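Local coordinates for probable copper-exporting P-type ATPase A (Archaeoglobus fulgidus, PDB 3FRY), which probably exports copper across the cell membrane as an ATP-driven P-type pump, of which this C-terminal heavy-metal-associated domain binds metal, at the interface of chains A and B. Residues are numbered along the deposited sequence; one frame, centred on the assembly and turned at random. Chains: chain A/B, Probable copper-exporting P-type ATPase A.

Contact 1 and contact 2 lie about 18 Å apart, measured between the centres of their C-alpha atoms, along one swapped strand. Strand B:4-12 supplies both: its start pairs with A:41-47 in contact 2, its end with A:64-67 in contact 1. Helix A:51-60 also serves both, through A:Val51 and A:Val58. The strand thus lies between two strands of the partner and fills a place in its sheet, as expected of a domain swap. Two-fold symmetry repeats both contacts with the chains exchanged. The swapped dimer may not be the form the domain takes in the full-length pump.

Contact 1: the interface of chains A and B. Residues chain A 20, 23, 37-40, 58, 63-65; chain B 10-12, 14-15, 17.
The end of swapped strand B:4-12 is held here between strand A:64-67 and the loop at A:Asn40, over the core of a heavy-metal-associated domain. A:Gln64 and B:Ser12 form an antiparallel bridge. B:Ser12 N donates to A:Gln64 O at 2.9 Å, and A:Gln64 N donates back to B:Ser12 O. On the other side, B:Leu11 N donates to A:Asn40 O at 2.7 Å. This bond is nearly straight at the hydrogen (170°), but the donor sits well above the carbonyl plane. A:Asp38 OD1, a carboxylate oxygen, takes the A:Asn40 N-H from above its plane and helps to set this loop.

B:Leu11 can be followed outward. Its CB and CG lie by the carbonyl of A:Asn40. CG is anti to the carbonyl carbon (chi1 -51°), and the methyls then diverge. CD1 reaches A:Asp38 O at 3.5 Å and, beyond it, A:Val37 CG2. CD2 turns the other way, to A:Ala65 CB at 4.0 Å and A:Val58 CG1. An alanine here would probably loosen the fit of the swapped strand, since both methyls that bridge A:Val37 and A:Ala65 would be gone.

B:Leu14 continues the apolar seam. It crosses A:Tyr63 at about a right angle, and its CD1 rests 3.6 Å from ring atom A:Tyr63 CD2. Its other methyl, CD2, points to A:Val20 CG2 at 3.8 Å, on helix A:20-29. Its CB packs on A:Leu39, which crosses it obliquely.

A:Leu39 has CG anti to the carbonyl carbon and splits its methyls: CD1 faces B:Ser15 CB, while CD2 lies by B:Leu14 O. The backbones of A:Leu39 and B:Leu14 also meet through a water. That water lies 2.6 Å from A:Leu39 O and 2.9 Å from B:Leu14 N.

Contact 2: the interface of chains A and B. Residues chain A 44-49, 51, 54; chain B 2-5, 7.
The A:Tyr54 ring has A:Val51 N over one face, offset toward the rim, and A:Asn47 N at its edge, in plane. A:Asn47 N donates to the phenol oxygen A:Tyr54 OH at 2.9 Å, tying helix A:51-60 to strand A:41-47. B:Ile7 crosses A:Tyr54 at about a right angle, its CD1 near ring atom CE2. The side chains of A:Glu49 and poorly ordered B:Asp2 run side by side and point the same way, but their carboxylates do not touch.

Strands A:41-47 and B:4-12 pair antiparallel here, the swapped strand of chain B joining the sheet of chain A. A:Val44 and B:Ile7 exchange two N-H to O bonds, both nearly along the C=O axes. A:Gly46 and B:Glu5 exchange another two, in the carbonyl planes. B:Ile7 has CG1 anti to the carbonyl carbon (chi1 -63°) and an extended chi2 of 173°. This carries CD1 to A:Val51 CG2 at 3.7 Å and over the A:Gly46 backbone.

A:Lys48 has CG in the crowded position between backbone N and carbonyl carbon (chi1 62°). Its chain bends at the last torsion. NZ forms a salt bridge to B:Glu5 OE2 at 2.8 Å, nearly along the C-O axis. B:Asp2 gives its backbone N to A:Glu49 OE2. A water gathers the backbone A:Lys48 N, B:Ser3 O and carboxylate oxygen A:Glu49 OE1, the last at 2.6 Å.

Contact 1: the interface of chains A and B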
loop_
_atom_site.group_PDB
_atom_site.type_symbol
_atom_site.label_atom_id
_atom_site.label_comp_id
_atom_site.label_asym_id
_atom_site.label_seq_id
_atom_site.Cartn_x
_atom_site.Cartn_y
_atom_site.Cartn_z
ATOM N N VAL A 20 2.277 -0.655 11.557
ATOM C CA VAL A 20 1.058 -1.221 12.127
ATOM C C VAL A 20 0.973 -1.347 13.646
ATOM O O VAL A 20 -0.073 -1.062 14.237
ATOM C CB VAL A 20 0.773 -2.610 11.504
ATOM C CG1 VAL A 20 -0.442 -3.252 12.155
ATOM C CG2 VAL A 20 0.544 -2.457 10.019
ATOM N N VAL A 23 -0.060 1.776 15.558
ATOM C CA VAL A 23 -1.456 2.112 15.314
ATOM C C VAL A 23 -2.328 1.277 16.244
ATOM O O VAL A 23 -3.244 1.794 16.887
ATOM C CB VAL A 23 -1.847 1.860 13.835
ATOM C CG1 VAL A 23 -3.356 2.052 13.640
ATOM C CG2 VAL A 23 -1.089 2.839 12.936
ATOM N N VAL A 37 -5.920 -5.115 12.302
ATOM C CA VAL A 37 -5.326 -3.921 11.727
ATOM C C VAL A 37 -4.338 -4.344 10.651
ATOM O O VAL A 37 -3.536 -5.255 10.857
ATOM C CB VAL A 37 -4.584 -3.068 12.788
ATOM C CG1 VAL A 37 -3.479 -3.887 13.441
ATOM C CG2 VAL A 37 -4.001 -1.816 12.132
ATOM N N ASP A 38 -4.440 -3.705 9.487
ATOM C CA ASP A 38 -3.533 -3.951 8.370
ATOM C C ASP A 38 -3.240 -2.599 7.729
ATOM O O ASP A 38 -3.569 -1.558 8.306
ATOM C CB ASP A 38 -4.121 -4.933 7.337
ATOM C CG ASP A 38 -5.499 -4.528 6.833
ATOM O OD1 ASP A 38 -5.756 -3.322 6.630
ATOM O OD2 ASP A 38 -6.328 -5.440 6.624
ATOM N N LEU A 39 -2.637 -2.598 6.546
ATOM C CA LEU A 39 -2.284 -1.339 5.888
ATOM C C LEU A 39 -3.442 -0.387 5.579
ATOM O O LEU A 39 -3.279 0.837 5.622
ATOM C CB LEU A 39 -1.531 -1.614 4.584
ATOM C CG LEU A 39 -0.226 -2.416 4.654
ATOM C CD1 LEU A 39 0.378 -2.501 3.256
ATOM C CD2 LEU A 39 0.748 -1.750 5.617
ATOM N N ASN A 40 -4.608 -0.946 5.274
ATOM C CA ASN A 40 -5.754 -0.134 4.893
ATOM C C ASN A 40 -6.865 0.062 5.903
ATOM O O ASN A 40 -7.698 0.948 5.728
ATOM C CB ASN A 40 -6.371 -0.704 3.618
ATOM C CG ASN A 40 -5.354 -0.886 2.526
ATOM O OD1 ASN A 40 -4.633 0.050 2.182
ATOM N ND2 ASN A 40 -5.282 -2.092 1.974
ATOM N N VAL A 58 -4.970 7.759 16.091
ATOM C CA VAL A 58 -4.289 7.284 14.892
ATOM C C VAL A 58 -3.524 8.436 14.242
ATOM O O VAL A 58 -2.405 8.260 13.758
ATOM C CB VAL A 58 -5.284 6.697 13.864
ATOM C CG1 VAL A 58 -4.538 6.290 12.603
ATOM C CG2 VAL A 58 -6.003 5.481 14.464
ATOM N N TYR A 63 -0.642 8.961 11.366
ATOM C CA TYR A 63 -1.387 8.537 10.183
ATOM C C TYR A 63 -2.755 9.193 10.079
ATOM O O TYR A 63 -3.051 10.151 10.788
ATOM C CB TYR A 63 -1.524 7.008 10.185
ATOM C CG TYR A 63 -0.204 6.331 10.474
ATOM C CD1 TYR A 63 0.167 6.023 11.781
ATOM C CD2 TYR A 63 0.722 6.092 9.448
ATOM C CE1 TYR A 63 1.423 5.502 12.072
ATOM C CE2 TYR A 63 1.994 5.569 9.730
ATOM C CZ TYR A 63 2.335 5.278 11.049
ATOM O OH TYR A 63 3.590 4.780 11.354
ATOM N N GLN A 64 -3.581 8.690 9.174
ATOM C CA GLN A 64 -4.919 9.229 9.010
ATOM C C GLN A 64 -5.929 8.103 9.096
ATOM O O GLN A 64 -5.689 7.000 8.607
ATOM C CB GLN A 64 -5.061 9.948 7.669
ATOM C CG GLN A 64 -6.386 10.673 7.514
ATOM C CD GLN A 64 -6.674 11.620 8.673
ATOM O OE1 GLN A 64 -6.897 11.187 9.811
ATOM N NE2 GLN A 64 -6.667 12.920 8.389
ATOM N N ALA A 65 -7.053 8.385 9.742
ATOM C CA ALA A 65 -8.111 7.402 9.897
ATOM C C ALA A 65 -9.438 8.072 9.598
ATOM O O ALA A 65 -9.640 9.245 9.913
ATOM C CB ALA A 65 -8.113 6.837 11.315
ATOM N N GLU B 10 -10.872 3.328 8.076
ATOM C CA GLU B 10 -10.080 3.266 6.852
ATOM C C GLU B 10 -8.800 4.040 7.133
ATOM O O GLU B 10 -8.853 5.212 7.508
ATOM C CB GLU B 10 -10.836 3.931 5.698
ATOM C CG GLU B 10 -12.144 3.259 5.339
ATOM C CD GLU B 10 -11.966 1.793 5.021
ATOM O OE1 GLU B 10 -11.056 1.462 4.229
ATOM O OE2 GLU B 10 -12.737 0.970 5.558
ATOM N N LEU B 11 -7.655 3.390 6.944
ATOM C CA LEU B 11 -6.373 4.022 7.223
ATOM C C LEU B 11 -5.642 4.542 5.989
ATOM O O LEU B 11 -5.798 4.014 4.886
ATOM C CB LEU B 11 -5.464 3.031 7.957
ATOM C CG LEU B 11 -6.060 2.342 9.192
ATOM C CD1 LEU B 11 -5.091 1.309 9.730
ATOM C CD2 LEU B 11 -6.373 3.393 10.252
ATOM N N SER B 12 -4.837 5.578 6.201
ATOM C CA SER B 12 -4.023 6.177 5.146
ATOM C C SER B 12 -2.659 6.478 5.760
ATOM O O SER B 12 -2.566 6.810 6.940
ATOM C CB SER B 12 -4.657 7.480 4.641
ATOM O OG SER B 12 -5.921 7.241 4.046
ATOM N N LEU B 14 0.023 4.231 5.788
ATOM C CA LEU B 14 0.813 3.028 6.067
ATOM C C LEU B 14 1.265 2.386 4.761
ATOM O O LEU B 14 2.007 1.403 4.754
ATOM C CB LEU B 14 0.022 2.009 6.886
ATOM C CG LEU B 14 -0.185 2.358 8.363
ATOM C CD1 LEU B 14 -1.374 3.316 8.506
ATOM C CD2 LEU B 14 -0.443 1.074 9.153
ATOM N N SER B 15 0.800 2.952 3.656
ATOM C CA SER B 15 1.162 2.488 2.323
ATOM C C SER B 15 0.970 3.701 1.428
ATOM O O SER B 15 0.199 4.605 1.763
ATOM C CB SER B 15 0.252 1.341 1.875
ATOM O OG SER B 15 -1.060 1.798 1.642
ATOM N N HIS B 17 -0.289 4.709 -2.156
ATOM C CA HIS B 17 -0.919 4.385 -3.426
ATOM C C HIS B 17 -0.584 5.389 -4.525
ATOM O O HIS B 17 -0.648 5.047 -5.702
ATOM C CB HIS B 17 -2.440 4.248 -3.262
ATOM C CG HIS B 17 -2.852 3.024 -2.501
ATOM N ND1 HIS B 17 -2.843 2.962 -1.123
ATOM C CD2 HIS B 17 -3.219 1.791 -2.928
ATOM C CE1 HIS B 17 -3.182 1.746 -0.735
ATOM N NE2 HIS B 17 -3.414 1.015 -1.811
HETATM O O HOH W 1 -2.535 3.178 4.936
#

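Contact 2: the interface of chains A and B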
loop_
_atom_site.group_PDB
_atom_site.type_symbol
_atom_site.label_atom_id
_atom_site.label_comp_id
_atom_site.label_asym_id
_atom_site.label_seq_id
_atom_site.Cartn_x
_atom_site.Cartn_y
_atom_site.Cartn_z
ATOM N N VAL A 44 -12.146 -2.524 15.073
ATOM C CA VAL A 44 -12.134 -2.580 16.527
ATOM C C VAL A 44 -13.510 -2.746 17.125
ATOM O O VAL A 44 -14.528 -2.569 16.451
ATOM C CB VAL A 44 -11.549 -1.282 17.159
ATOM C CG1 VAL A 44 -10.209 -0.929 16.523
ATOM C CG2 VAL A 44 -12.547 -0.132 17.002
ATOM N N ALA A 45 -13.524 -3.109 18.401
ATOM C CA ALA A 45 -14.760 -3.211 19.154
ATOM C C ALA A 45 -14.650 -1.901 19.923
ATOM O O ALA A 45 -13.693 -1.703 20.674
ATOM C CB ALA A 45 -14.725 -4.398 20.114
ATOM N N GLY A 46 -15.599 -0.994 19.717
ATOM C CA GLY A 46 -15.530 0.279 20.407
ATOM C C GLY A 46 -16.863 0.967 20.606
ATOM O O GLY A 46 -17.916 0.448 20.229
ATOM N N ASN A 47 -16.810 2.144 21.218
ATOM C CA ASN A 47 -18.002 2.946 21.478
ATOM C C ASN A 47 -18.074 4.054 20.430
ATOM O O ASN A 47 -17.118 4.807 20.269
ATOM C CB ASN A 47 -17.916 3.558 22.878
ATOM C CG ASN A 47 -17.810 2.504 23.969
ATOM O OD1 ASN A 47 -18.722 1.692 24.157
ATOM N ND2 ASN A 47 -16.699 2.512 24.695
ATOM N N LYS A 48 -19.195 4.170 19.722
ATOM C CA LYS A 48 -19.291 5.208 18.698
ATOM C C LYS A 48 -19.099 6.594 19.289
ATOM O O LYS A 48 -18.745 7.538 18.580
ATOM C CB LYS A 48 -20.622 5.130 17.934
ATOM C CG LYS A 48 -21.874 5.345 18.747
ATOM C CD LYS A 48 -23.073 5.435 17.810
ATOM C CE LYS A 48 -24.372 5.114 18.522
ATOM N NZ LYS A 48 -24.456 3.682 18.914
ATOM N N GLU A 49 -19.320 6.711 20.595
ATOM C CA GLU A 49 -19.137 7.983 21.272
ATOM C C GLU A 49 -17.656 8.356 21.255
ATOM O O GLU A 49 -17.309 9.535 21.233
ATOM C CB GLU A 49 -19.627 7.908 22.728
ATOM C CG GLU A 49 -21.138 7.725 22.884
ATOM C CD GLU A 49 -21.569 6.266 22.981
ATOM O OE1 GLU A 49 -21.109 5.433 22.170
ATOM O OE2 GLU A 49 -22.388 5.955 23.873
ATOM N N VAL A 51 -15.414 7.362 18.832
ATOM C CA VAL A 51 -14.824 7.232 17.504
ATOM C C VAL A 51 -13.845 8.359 17.187
ATOM O O VAL A 51 -12.788 8.115 16.598
ATOM C CB VAL A 51 -15.913 7.177 16.418
ATOM C CG1 VAL A 51 -15.278 7.220 15.025
ATOM C CG2 VAL A 51 -16.717 5.902 16.580
ATOM N N TYR A 54 -10.641 7.697 18.896
ATOM C CA TYR A 54 -9.851 6.673 18.220
ATOM C C TYR A 54 -9.155 7.261 16.998
ATOM O O TYR A 54 -8.004 6.942 16.716
ATOM C CB TYR A 54 -10.726 5.508 17.750
ATOM C CG TYR A 54 -11.594 4.865 18.803
ATOM C CD1 TYR A 54 -11.259 4.918 20.162
ATOM C CD2 TYR A 54 -12.756 4.186 18.433
ATOM C CE1 TYR A 54 -12.076 4.303 21.125
ATOM C CE2 TYR A 54 -13.571 3.579 19.375
ATOM C CZ TYR A 54 -13.233 3.635 20.714
ATOM O OH TYR A 54 -14.059 3.008 21.617
ATOM N N ASP B 2 -21.301 3.775 25.006
ATOM C CA ASP B 2 -22.294 3.002 25.806
ATOM C C ASP B 2 -22.498 1.619 25.199
ATOM O O ASP B 2 -22.463 0.614 25.904
ATOM C CB ASP B 2 -23.628 3.745 25.851
ATOM C CG ASP B 2 -24.612 3.108 26.803
ATOM O OD1 ASP B 2 -24.337 3.095 28.022
ATOM O OD2 ASP B 2 -25.659 2.614 26.332
ATOM N N SER B 3 -22.751 1.567 23.955
ATOM C CA SER B 3 -22.807 0.359 23.236
ATOM C C SER B 3 -21.552 -0.071 22.510
ATOM O O SER B 3 -21.145 0.578 21.772
ATOM C CB SER B 3 -23.864 0.391 22.128
ATOM O OG SER B 3 -25.010 1.055 22.396
ATOM N N VAL B 4 -21.083 -1.253 22.762
ATOM C CA VAL B 4 -19.853 -1.696 22.125
ATOM C C VAL B 4 -20.230 -2.280 20.772
ATOM O O VAL B 4 -21.008 -3.231 20.696
ATOM C CB VAL B 4 -19.126 -2.757 22.966
ATOM C CG1 VAL B 4 -17.872 -3.234 22.232
ATOM C CG2 VAL B 4 -18.757 -2.169 24.328
ATOM N N GLU B 5 -19.682 -1.701 19.708
ATOM C CA GLU B 5 -19.989 -2.145 18.352
ATOM C C GLU B 5 -18.754 -2.305 17.472
ATOM O O GLU B 5 -17.657 -1.843 17.804
ATOM C CB GLU B 5 -20.920 -1.135 17.681
ATOM C CG GLU B 5 -22.198 -0.851 18.447
ATOM C CD GLU B 5 -23.080 0.147 17.725
ATOM O OE1 GLU B 5 -23.434 -0.116 16.557
ATOM O OE2 GLU B 5 -23.420 1.193 18.320
ATOM N N ILE B 7 -16.459 -1.323 14.669
ATOM C CA ILE B 7 -16.156 -0.055 14.035
ATOM C C ILE B 7 -14.956 -0.280 13.130
ATOM O O ILE B 7 -13.924 -0.777 13.578
ATOM C CB ILE B 7 -15.816 1.031 15.093
ATOM C CG1 ILE B 7 -17.033 1.290 15.985
ATOM C CG2 ILE B 7 -15.390 2.320 14.409
ATOM C CD1 ILE B 7 -16.748 2.213 17.155
HETATM O O HOH W 2 -21.717 3.174 20.943
#